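Local coordinates for protein PHOX (Pseudomonas fluorescens, PDB 3ZWU) that hydrolyses phosphate monoesters as an alkaline phosphatase of the PhoX family, probably using a centre of iron and calcium ions that here holds vanadate, at residues L190-N195 / E273-A278; R382-E387 / T403-R408; I491-D496 / Q510-D515. All blocks are in the same frame, centred on the assembly; numbering follows the deposited sequence.

Contact 1 (L190-N195 / E273-A278). With CA (calcium ion), chain F; FEO (mu-oxo-diiron), chain I; VO4 (vanadate ion), chain C.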
loop_
_atom_site.group_PDB
_atom_site.type_symbol
_atom_site.label_atom_id
_atom_site.label_comp_id
_atom_site.label_asym_id
_atom_site.label_seq_id
_atom_site.Cartn_x
_atom_site.Cartn_y
_atom_site.Cartn_z
ATOM N N LEU A 190 10.079 0.294 -4.361
ATOM C CA LEU A 190 9.321 -0.942 -4.410
ATOM C C LEU A 190 7.848 -0.581 -4.501
ATOM O O LEU A 190 7.384 0.240 -3.712
ATOM C CB LEU A 190 9.564 -1.814 -3.176
ATOM C CG LEU A 190 11.009 -2.219 -2.919
ATOM C CD1 LEU A 190 11.110 -3.103 -1.689
ATOM C CD2 LEU A 190 11.607 -2.944 -4.119
ATOM N N THR A 191 7.130 -1.148 -5.483
ATOM C CA THR A 191 5.689 -0.961 -5.638
ATOM C C THR A 191 5.054 -2.325 -5.446
ATOM O O THR A 191 5.617 -3.344 -5.859
ATOM C CB THR A 191 5.313 -0.245 -6.933
ATOM O OG1 THR A 191 3.918 0.034 -6.889
ATOM C CG2 THR A 191 5.618 -1.037 -8.178
ATOM N N CYS A 192 3.891 -2.339 -4.804
ATOM C CA CYS A 192 3.226 -3.554 -4.383
ATOM C C CYS A 192 1.923 -3.790 -5.094
ATOM O O CYS A 192 1.038 -2.946 -5.016
ATOM C CB CYS A 192 3.015 -3.473 -2.883
ATOM S SG CYS A 192 4.553 -3.515 -1.936
ATOM N N GLU A 193 1.775 -4.962 -5.727
ATOM C CA GLU A 193 0.548 -5.343 -6.423
ATOM C C GLU A 193 -0.375 -6.002 -5.416
ATOM O O GLU A 193 -0.029 -7.052 -4.868
ATOM C CB GLU A 193 0.864 -6.300 -7.567
ATOM C CG GLU A 193 1.707 -5.632 -8.635
ATOM C CD GLU A 193 2.348 -6.554 -9.648
ATOM O OE1 GLU A 193 2.302 -7.791 -9.465
ATOM O OE2 GLU A 193 2.895 -6.028 -10.642
ATOM N N GLU A 194 -1.526 -5.374 -5.141
ATOM C CA GLU A 194 -2.453 -5.846 -4.122
ATOM C C GLU A 194 -3.641 -6.591 -4.700
ATOM O O GLU A 194 -3.541 -7.800 -4.874
ATOM C CB GLU A 194 -2.876 -4.680 -3.225
ATOM C CG GLU A 194 -3.753 -5.073 -2.049
ATOM C CD GLU A 194 -4.431 -3.900 -1.380
ATOM O OE1 GLU A 194 -4.673 -2.880 -2.063
ATOM O OE2 GLU A 194 -4.785 -4.026 -0.189
ATOM N N ASN A 195 -4.746 -5.906 -5.051
ATOM C CA ASN A 195 -5.960 -6.579 -5.517
ATOM C C ASN A 195 -5.926 -6.895 -7.013
ATOM O O ASN A 195 -6.895 -6.673 -7.738
ATOM C CB ASN A 195 -7.191 -5.766 -5.124
ATOM C CG ASN A 195 -7.363 -5.701 -3.630
ATOM O OD1 ASN A 195 -7.231 -4.643 -3.002
ATOM N ND2 ASN A 195 -7.647 -6.842 -3.027
ATOM N N GLU A 273 0.462 -5.117 0.316
ATOM C CA GLU A 273 0.100 -3.742 0.622
ATOM C C GLU A 273 1.357 -2.878 0.470
ATOM O O GLU A 273 1.425 -2.094 -0.470
ATOM C CB GLU A 273 -0.497 -3.612 2.020
ATOM C CG GLU A 273 -0.962 -2.189 2.300
ATOM C CD GLU A 273 -2.432 -1.917 2.089
ATOM O OE1 GLU A 273 -3.208 -2.883 1.896
ATOM O OE2 GLU A 273 -2.805 -0.722 2.074
ATOM N N ASN A 274 2.338 -3.008 1.380
ATOM C CA ASN A 274 3.579 -2.239 1.313
ATOM C C ASN A 274 4.771 -3.148 1.603
ATOM O O ASN A 274 4.592 -4.354 1.799
ATOM C CB ASN A 274 3.513 -0.993 2.217
ATOM C CG ASN A 274 4.086 -1.104 3.596
ATOM O OD1 ASN A 274 3.918 -2.123 4.272
ATOM N ND2 ASN A 274 4.631 -0.005 4.117
ATOM N N ALA A 275 5.973 -2.583 1.584
ATOM C CA ALA A 275 7.214 -3.317 1.791
ATOM C C ALA A 275 8.099 -2.479 2.699
ATOM O O ALA A 275 8.636 -1.467 2.257
ATOM C CB ALA A 275 7.895 -3.554 0.448
ATOM N N ALA A 276 8.193 -2.849 3.982
ATOM C CA ALA A 276 8.942 -2.070 4.969
ATOM C C ALA A 276 10.372 -2.563 5.082
ATOM O O ALA A 276 10.593 -3.704 5.491
ATOM C CB ALA A 276 8.250 -2.138 6.325
ATOM N N LEU A 277 11.345 -1.689 4.775
ATOM C CA LEU A 277 12.759 -2.049 4.798
ATOM C C LEU A 277 13.393 -1.918 6.176
ATOM O O LEU A 277 13.165 -0.947 6.896
ATOM C CB LEU A 277 13.574 -1.214 3.786
ATOM C CG LEU A 277 13.762 -1.799 2.380
ATOM C CD1 LEU A 277 14.782 -2.925 2.364
ATOM C CD2 LEU A 277 12.450 -2.225 1.761
ATOM N N ALA A 278 14.237 -2.890 6.507
ATOM C CA ALA A 278 15.039 -2.910 7.722
ATOM C C ALA A 278 16.338 -3.653 7.390
ATOM O O ALA A 278 16.548 -4.019 6.227
ATOM C CB ALA A 278 14.277 -3.592 8.850
HETATM CA CA CA F . -4.542 0.771 1.648
HETATM FE FE1 FEO I . -4.769 -0.898 -1.570
HETATM FE FE2 FEO I . -5.172 -2.756 1.393
HETATM O O FEO I . -5.058 -1.138 0.374
HETATM V V VO4 C . -7.367 -0.942 0.019
HETATM O O1 VO4 C . -9.080 -0.709 -0.250
HETATM O O2 VO4 C . -7.085 0.473 1.033
HETATM O O3 VO4 C . -6.857 -0.955 -1.634
HETATM O O4 VO4 C . -7.336 -2.436 0.904
HETATM O O HOH W 1 -2.476 1.685 0.466
HETATM O O HOH W 2 -4.842 3.192 1.527
HETATM O O HOH W 3 -4.940 1.239 -1.000
#

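Contact 2 (R382-E387 / T403-R408). With CA (calcium ion), chain G; CA (calcium ion), chain F; VO4 (vanadate ion), chain C; FEO (mu-oxo-diiron), chain I.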
loop_
_atom_site.group_PDB
_atom_site.type_symbol
_atom_site.label_atom_id
_atom_site.label_comp_id
_atom_site.label_asym_id
_atom_site.label_seq_id
_atom_site.Cartn_x
_atom_site.Cartn_y
_atom_site.Cartn_z
ATOM N N ARG A 382 -3.898 -16.204 11.090
ATOM C CA ARG A 382 -4.808 -15.447 10.229
ATOM C C ARG A 382 -5.048 -14.090 10.884
ATOM O O ARG A 382 -5.412 -14.043 12.063
ATOM C CB ARG A 382 -6.126 -16.201 10.068
ATOM C CG ARG A 382 -5.960 -17.537 9.366
ATOM C CD ARG A 382 -7.294 -18.158 9.054
ATOM N NE ARG A 382 -7.929 -17.547 7.888
ATOM C CZ ARG A 382 -9.125 -17.885 7.411
ATOM N NH1 ARG A 382 -9.844 -18.829 8.006
ATOM N NH2 ARG A 382 -9.612 -17.279 6.336
ATOM N N MET A 383 -4.846 -12.988 10.135
ATOM C CA MET A 383 -4.908 -11.631 10.676
ATOM C C MET A 383 -6.049 -10.790 10.150
ATOM O O MET A 383 -6.615 -11.063 9.088
ATOM C CB MET A 383 -3.598 -10.889 10.369
ATOM C CG MET A 383 -2.352 -11.624 10.788
ATOM S SD MET A 383 -2.259 -11.955 12.563
ATOM C CE MET A 383 -1.934 -10.312 13.173
ATOM N N ASP A 384 -6.340 -9.709 10.891
ATOM C CA ASP A 384 -7.384 -8.762 10.528
ATOM C C ASP A 384 -6.896 -7.755 9.497
ATOM O O ASP A 384 -6.690 -6.583 9.810
ATOM C CB ASP A 384 -7.913 -8.016 11.765
ATOM C CG ASP A 384 -8.721 -8.836 12.740
ATOM O OD1 ASP A 384 -9.040 -9.997 12.415
ATOM O OD2 ASP A 384 -9.088 -8.291 13.804
ATOM N N ARG A 385 -6.737 -8.208 8.251
ATOM C CA ARG A 385 -6.348 -7.361 7.126
ATOM C C ARG A 385 -5.087 -6.522 7.355
ATOM O O ARG A 385 -5.174 -5.302 7.559
ATOM C CB ARG A 385 -7.507 -6.454 6.741
ATOM C CG ARG A 385 -8.699 -7.193 6.174
ATOM C CD ARG A 385 -9.716 -6.217 5.638
ATOM N NE ARG A 385 -9.152 -5.417 4.549
ATOM C CZ ARG A 385 -9.670 -4.288 4.074
ATOM N NH1 ARG A 385 -10.799 -3.799 4.580
ATOM N NH2 ARG A 385 -9.063 -3.635 3.090
ATOM N N PRO A 386 -3.913 -7.150 7.278
ATOM C CA PRO A 386 -2.677 -6.404 7.402
ATOM C C PRO A 386 -2.548 -5.415 6.252
ATOM O O PRO A 386 -2.667 -5.815 5.093
ATOM C CB PRO A 386 -1.581 -7.475 7.326
ATOM C CG PRO A 386 -2.243 -8.741 7.639
ATOM C CD PRO A 386 -3.679 -8.603 7.254
ATOM N N GLU A 387 -2.346 -4.132 6.563
ATOM C CA GLU A 387 -2.117 -3.140 5.531
ATOM C C GLU A 387 -0.676 -2.650 5.680
ATOM O O GLU A 387 0.221 -3.487 5.556
ATOM C CB GLU A 387 -3.230 -2.075 5.471
ATOM C CG GLU A 387 -4.528 -2.644 4.920
ATOM C CD GLU A 387 -5.499 -1.642 4.327
ATOM O OE1 GLU A 387 -6.222 -0.995 5.113
ATOM O OE2 GLU A 387 -5.548 -1.494 3.083
ATOM N N THR A 403 -6.462 -3.241 9.555
ATOM C CA THR A 403 -7.514 -2.266 9.282
ATOM C C THR A 403 -8.884 -2.562 9.833
ATOM O O THR A 403 -9.537 -1.650 10.327
ATOM C CB THR A 403 -7.498 -1.833 7.814
ATOM O OG1 THR A 403 -8.078 -0.537 7.703
ATOM C CG2 THR A 403 -8.190 -2.813 6.885
ATOM N N ASN A 404 -9.325 -3.812 9.736
ATOM C CA ASN A 404 -10.619 -4.279 10.240
ATOM C C ASN A 404 -10.796 -5.727 9.806
ATOM O O ASN A 404 -9.966 -6.252 9.060
ATOM C CB ASN A 404 -11.800 -3.413 9.731
ATOM C CG ASN A 404 -11.814 -3.170 8.243
ATOM O OD1 ASN A 404 -11.884 -4.110 7.449
ATOM N ND2 ASN A 404 -11.776 -1.907 7.819
ATOM N N ASN A 405 -11.855 -6.376 10.284
ATOM C CA ASN A 405 -12.194 -7.734 9.883
ATOM C C ASN A 405 -13.602 -8.046 10.348
ATOM O O ASN A 405 -13.789 -8.565 11.450
ATOM C CB ASN A 405 -11.202 -8.771 10.405
ATOM C CG ASN A 405 -11.427 -10.148 9.825
ATOM O OD1 ASN A 405 -12.381 -10.395 9.081
ATOM N ND2 ASN A 405 -10.556 -11.084 10.157
ATOM N N ALA A 406 -14.588 -7.763 9.487
ATOM C CA ALA A 406 -15.998 -8.027 9.776
ATOM C C ALA A 406 -16.289 -9.518 9.988
ATOM O O ALA A 406 -17.307 -9.844 10.592
ATOM C CB ALA A 406 -16.867 -7.497 8.647
ATOM N N LYS A 407 -15.416 -10.416 9.488
ATOM C CA LYS A 407 -15.590 -11.862 9.626
ATOM C C LYS A 407 -14.828 -12.466 10.809
ATOM O O LYS A 407 -14.918 -13.677 11.007
ATOM C CB LYS A 407 -15.199 -12.566 8.320
ATOM C CG LYS A 407 -16.088 -12.173 7.146
ATOM C CD LYS A 407 -16.113 -13.248 6.067
ATOM C CE LYS A 407 -16.955 -12.863 4.878
ATOM N NZ LYS A 407 -16.868 -13.877 3.792
ATOM N N ARG A 408 -14.113 -11.657 11.623
ATOM C CA ARG A 408 -13.420 -12.197 12.794
ATOM C C ARG A 408 -14.484 -12.812 13.712
ATOM O O ARG A 408 -15.539 -12.204 13.915
ATOM C CB ARG A 408 -12.634 -11.101 13.528
ATOM C CG ARG A 408 -11.864 -11.560 14.778
ATOM C CD ARG A 408 -10.875 -12.683 14.563
ATOM N NE ARG A 408 -9.816 -12.318 13.623
ATOM C CZ ARG A 408 -8.802 -13.100 13.268
ATOM N NH1 ARG A 408 -8.699 -14.334 13.756
ATOM N NH2 ARG A 408 -7.890 -12.663 12.413
HETATM CA CA CA G . -7.672 -0.077 3.262
HETATM CA CA CA F . -4.542 0.771 1.648
HETATM V V VO4 C . -7.367 -0.942 0.019
HETATM O O1 VO4 C . -9.080 -0.709 -0.250
HETATM O O2 VO4 C . -7.085 0.473 1.033
HETATM O O3 VO4 C . -6.857 -0.955 -1.634
HETATM O O4 VO4 C . -7.336 -2.436 0.904
HETATM FE FE1 FEO I . -4.769 -0.898 -1.570
HETATM FE FE2 FEO I . -5.172 -2.756 1.393
HETATM O O FEO I . -5.058 -1.138 0.374
HETATM O O HOH W 4 -6.451 -15.983 13.694
HETATM O O HOH W 5 -12.053 -1.039 4.900
HETATM O O HOH W 6 -9.774 -1.080 2.503
HETATM O O HOH W 7 -8.933 0.218 5.224
HETATM O O HOH W 1 -2.476 1.685 0.466
HETATM O O HOH W 2 -4.842 3.192 1.527
HETATM O O HOH W 3 -4.940 1.239 -1.000
#

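Contact 3 (I491-D496 / Q510-D515). With CA (calcium ion), chain G; CA (calcium ion), chain H; VO4 (vanadate ion), chain C.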
loop_
_atom_site.group_PDB
_atom_site.type_symbol
_atom_site.label_atom_id
_atom_site.label_comp_id
_atom_site.label_asym_id
_atom_site.label_seq_id
_atom_site.Cartn_x
_atom_site.Cartn_y
_atom_site.Cartn_z
ATOM N N ILE A 491 -0.493 8.212 11.034
ATOM C CA ILE A 491 -1.508 7.181 10.799
ATOM C C ILE A 491 -2.517 7.736 9.822
ATOM O O ILE A 491 -3.079 8.795 10.084
ATOM C CB ILE A 491 -2.199 6.800 12.136
ATOM C CG1 ILE A 491 -1.177 6.277 13.165
ATOM C CG2 ILE A 491 -3.314 5.765 11.910
ATOM C CD1 ILE A 491 -1.654 6.392 14.616
ATOM N N LEU A 492 -2.768 7.020 8.718
ATOM C CA LEU A 492 -3.689 7.454 7.676
ATOM C C LEU A 492 -4.871 6.493 7.657
ATOM O O LEU A 492 -4.667 5.287 7.817
ATOM C CB LEU A 492 -2.960 7.431 6.335
ATOM C CG LEU A 492 -1.849 8.475 6.120
ATOM C CD1 LEU A 492 -0.626 8.220 6.998
ATOM C CD2 LEU A 492 -1.431 8.516 4.661
ATOM N N THR A 493 -6.106 7.000 7.487
ATOM C CA THR A 493 -7.281 6.132 7.532
ATOM C C THR A 493 -7.986 5.933 6.199
ATOM O O THR A 493 -8.010 6.821 5.340
ATOM C CB THR A 493 -8.270 6.582 8.616
ATOM O OG1 THR A 493 -9.068 7.683 8.163
ATOM C CG2 THR A 493 -7.588 6.928 9.925
ATOM N N ASP A 494 -8.573 4.741 6.050
ATOM C CA ASP A 494 -9.377 4.339 4.911
ATOM C C ASP A 494 -10.563 3.581 5.501
ATOM O O ASP A 494 -10.666 2.355 5.388
ATOM C CB ASP A 494 -8.575 3.453 3.951
ATOM C CG ASP A 494 -9.435 2.795 2.889
ATOM O OD1 ASP A 494 -10.473 3.388 2.514
ATOM O OD2 ASP A 494 -9.094 1.666 2.458
ATOM N N GLY A 495 -11.418 4.311 6.196
ATOM C CA GLY A 495 -12.555 3.725 6.872
ATOM C C GLY A 495 -13.887 4.196 6.405
ATOM O O GLY A 495 -14.031 4.835 5.359
ATOM N N ASP A 496 -14.885 3.858 7.209
ATOM C CA ASP A 496 -16.260 4.233 6.965
ATOM C C ASP A 496 -16.362 5.720 7.296
ATOM O O ASP A 496 -16.020 6.120 8.412
ATOM C CB ASP A 496 -17.180 3.389 7.850
ATOM C CG ASP A 496 -18.642 3.538 7.513
ATOM O OD1 ASP A 496 -19.129 4.680 7.507
ATOM O OD2 ASP A 496 -19.305 2.507 7.288
ATOM N N GLN A 510 -8.912 10.595 7.579
ATOM C CA GLN A 510 -8.005 11.522 8.205
ATOM C C GLN A 510 -6.619 10.989 8.371
ATOM O O GLN A 510 -6.337 9.838 8.035
ATOM C CB GLN A 510 -8.601 11.836 9.590
ATOM C CG GLN A 510 -8.895 10.573 10.396
ATOM C CD GLN A 510 -9.805 10.814 11.559
ATOM O OE1 GLN A 510 -9.354 10.978 12.686
ATOM N NE2 GLN A 510 -11.110 10.779 11.327
ATOM N N MET A 511 -5.752 11.850 8.886
ATOM C CA MET A 511 -4.400 11.515 9.249
ATOM C C MET A 511 -4.196 11.969 10.679
ATOM O O MET A 511 -4.586 13.078 11.045
ATOM C CB MET A 511 -3.386 12.189 8.331
ATOM C CG MET A 511 -1.967 11.808 8.648
ATOM S SD MET A 511 -0.845 12.121 7.270
ATOM C CE MET A 511 -0.953 13.909 7.157
ATOM N N LEU A 512 -3.605 11.100 11.488
ATOM C CA LEU A 512 -3.306 11.369 12.885
ATOM C C LEU A 512 -1.818 11.220 13.095
ATOM O O LEU A 512 -1.118 10.683 12.238
ATOM C CB LEU A 512 -4.070 10.397 13.786
ATOM C CG LEU A 512 -5.580 10.355 13.548
ATOM C CD1 LEU A 512 -5.979 9.156 12.699
ATOM C CD2 LEU A 512 -6.348 10.329 14.861
ATOM N N CYS A 513 -1.329 11.720 14.224
ATOM C CA CYS A 513 0.077 11.639 14.573
ATOM C C CYS A 513 0.184 11.050 15.957
ATOM O O CYS A 513 -0.543 11.478 16.851
ATOM C CB CYS A 513 0.727 13.011 14.512
ATOM S SG CYS A 513 2.527 12.958 14.613
ATOM N N ALA A 514 1.092 10.091 16.146
ATOM C CA ALA A 514 1.251 9.422 17.426
ATOM C C ALA A 514 2.674 9.443 17.927
ATOM O O ALA A 514 3.617 9.474 17.139
ATOM C CB ALA A 514 0.781 7.982 17.311
ATOM N N ASP A 515 2.820 9.398 19.259
ATOM C CA ASP A 515 4.107 9.288 19.921
ATOM C C ASP A 515 4.199 7.792 20.259
ATOM O O ASP A 515 3.436 7.320 21.107
ATOM C CB ASP A 515 4.152 10.160 21.187
ATOM C CG ASP A 515 5.482 10.126 21.920
ATOM O OD1 ASP A 515 6.217 9.120 21.778
ATOM O OD2 ASP A 515 5.805 11.117 22.605
HETATM CA CA CA G . -7.672 -0.077 3.262
HETATM CA CA CA H . -9.008 1.672 -0.018
HETATM V V VO4 C . -7.367 -0.942 0.019
HETATM O O1 VO4 C . -9.080 -0.709 -0.250
HETATM O O2 VO4 C . -7.085 0.473 1.033
HETATM O O3 VO4 C . -6.857 -0.955 -1.634
HETATM O O4 VO4 C . -7.336 -2.436 0.904
HETATM O O HOH W 7 -8.933 0.218 5.224
HETATM O O HOH W 8 -11.435 1.747 0.583
HETATM O O HOH W 6 -9.774 -1.080 2.503
HETATM O O HOH W 9 -10.554 1.647 -2.165
HETATM O O HOH W 10 -7.440 2.114 -1.822
#

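Contact 1 (L190-N195 / E273-A278)
Glu194 and Glu273 meet over the mu-oxo-diiron group in the middle of the beta-propeller fold to which the PhoX family belongs, where two different sheets send acidic side chains toward the centre. Glu194 follows directly on strand 190-193, whose end delivers it to the metals, whereas Glu273 precedes its strand, in the run that leads into 276-278. From CB the chain of Glu194 sets CG anti to the backbone N (chi1 -175°) and stays extended to CD, which comes to rest facing both irons. There its two oxygens part: OE1 binds FE1 at 2.0 Å, while OE2 binds FE2 at 2.1 Å, making the carboxylate a bridge across the pair. Glu194 OE1 also lies 2.9 Å from VO4 O3, next to the ligand.

Glu273 runs alongside it, pointing the same way, but its chain bends at chi2 and its carboxylate stands almost perpendicular to that of Glu194. Its OE1 shares FE2, and this common metal explains how Glu194 OE2 and Glu273 OE1, two acceptors, can sit 2.9 Å apart. Asp292 and Glu387 also bind FE2, whereas Glu90 and Cys179 join Glu194 at FE1.

Behind the metals the contact becomes packing. Cys192 lays CB against the backbone carbonyl of Glu273, and its SG rests on the peptide carbon of Asn274, 3.6 Å from that C atom. Further back, in an apolar patch, Leu190 crosses Leu277 at about a right angle; its CD1 touches Leu277 CD2 at 3.8 Å and also the methyl of Ala275. No hydrogen bond joins the two segments, whose connection therefore rests on packing and on one shared iron, FE2. The other oxygen of Glu273, OE2, binds a calcium ion at 2.3 Å.

Contact 2 (R382-E387 / T403-R408)
A single oxygen, Asp384 OD1, takes the whole salt bridge from Arg408. Arg408 approaches side-on with NE and NH2, both directed at Asp384 OD1, and the NE bond is 2.7 Å long on the syn side. A third donor, Asn405 ND2, which also bonds Gln413, reaches the same OD1 at 2.9 Å from above the carboxylate plane, the amide standing nearly perpendicular to it. Bends at chi2 and chi3 fold the Arg408 chain back, and NH2 also donates to the carbonyl of Arg382 (162° at the hydrogen).

Among the remaining hydrogen bonds, Thr403 N donates to Arg385 O, and Arg385 NH1 to Asn404 OD1 at 3.1 Å; the Asn404 side chain has a further polar partner in Ser477. The bonds across the contact tie the start of propeller strand 386-391 to the loop leaving its antiparallel neighbour, strand 398-402, while an Asx turn, Lys407 N to Asn405 OD1, shapes the loop.

Packing places Thr403 CG2 over the centre of the Arg385 guanidinium, 3.4 Å above its plane. That plane is aimed at the vanadate: Arg385 NH2 lies 3.0 Å from VO4 O4, and NE is held in a salt bridge by Asp292.

Metal coordination falls to Glu387. Both its oxygens bind the chain G calcium, OE1 at 2.5 Å; OE2 also reaches FE2 at 2.1 Å and, at a longer 2.9 Å, the chain F calcium.

Contact 3 (I491-D496 / Q510-D515)
Side by side on one face of an antiparallel strand pair, Leu492 and Met511, a non-hydrogen-bonded pair, point the same way, with Leu492 CD1 3.9 Å from Met511 SD. On the other face Ile491 sits across from Leu512 and extends CD1 to the methyl of Ala514. Two N-H...O bonds make Ile491 and Leu512 the hydrogen-bonded pair and fix the register.

Thr493 crosses Gln510 obliquely. Its OG1 stands between the backbone N and the carbonyl carbon (chi1 80°), where it accepts from Gln510 N at 3.0 Å and is hydrogen-bonded to Asn509 as well; CG2 is left to touch Leu512 CD1 at 3.9 Å. A valine here would probably leave Gln510 N without its acceptor and Asn509 without its hydroxyl partner, with the backbone N-H to Gln510 O bond left to hold this end.

Just beyond this end, Asp494 turns away from the partner strand, and its OD2 bridges two calcium ions, at 2.4 Å (chain G) and 2.5 Å (chain H). In the four-stranded antiparallel sheet, a propeller blade, these are the two central strands: 478-483 flanks Ile491, 521-526 borders the other side, and strand 544-550 of the next sheet packs against Leu492 and Met511.

The three contacts follow one another along the chain yet converge on a single vanadate, their centres 17 to 19 Å apart. Contacts 1 and 2 meet directly, Glu273 OE1 lying 3.0 Å from Glu387 OE2 where both bind FE2, and they share the chain F calcium. Contact 3 touches neither; its nearest atoms are about 5 Å from contact 2 and about 7 Å from contact 1. It is joined to contact 2 through the chain G calcium, which Glu387 and Asp494 both bind. One vanadate oxygen, O2, binds all three calcium ions, consistent with separate parts of the propeller jointly building a phosphate-binding active site.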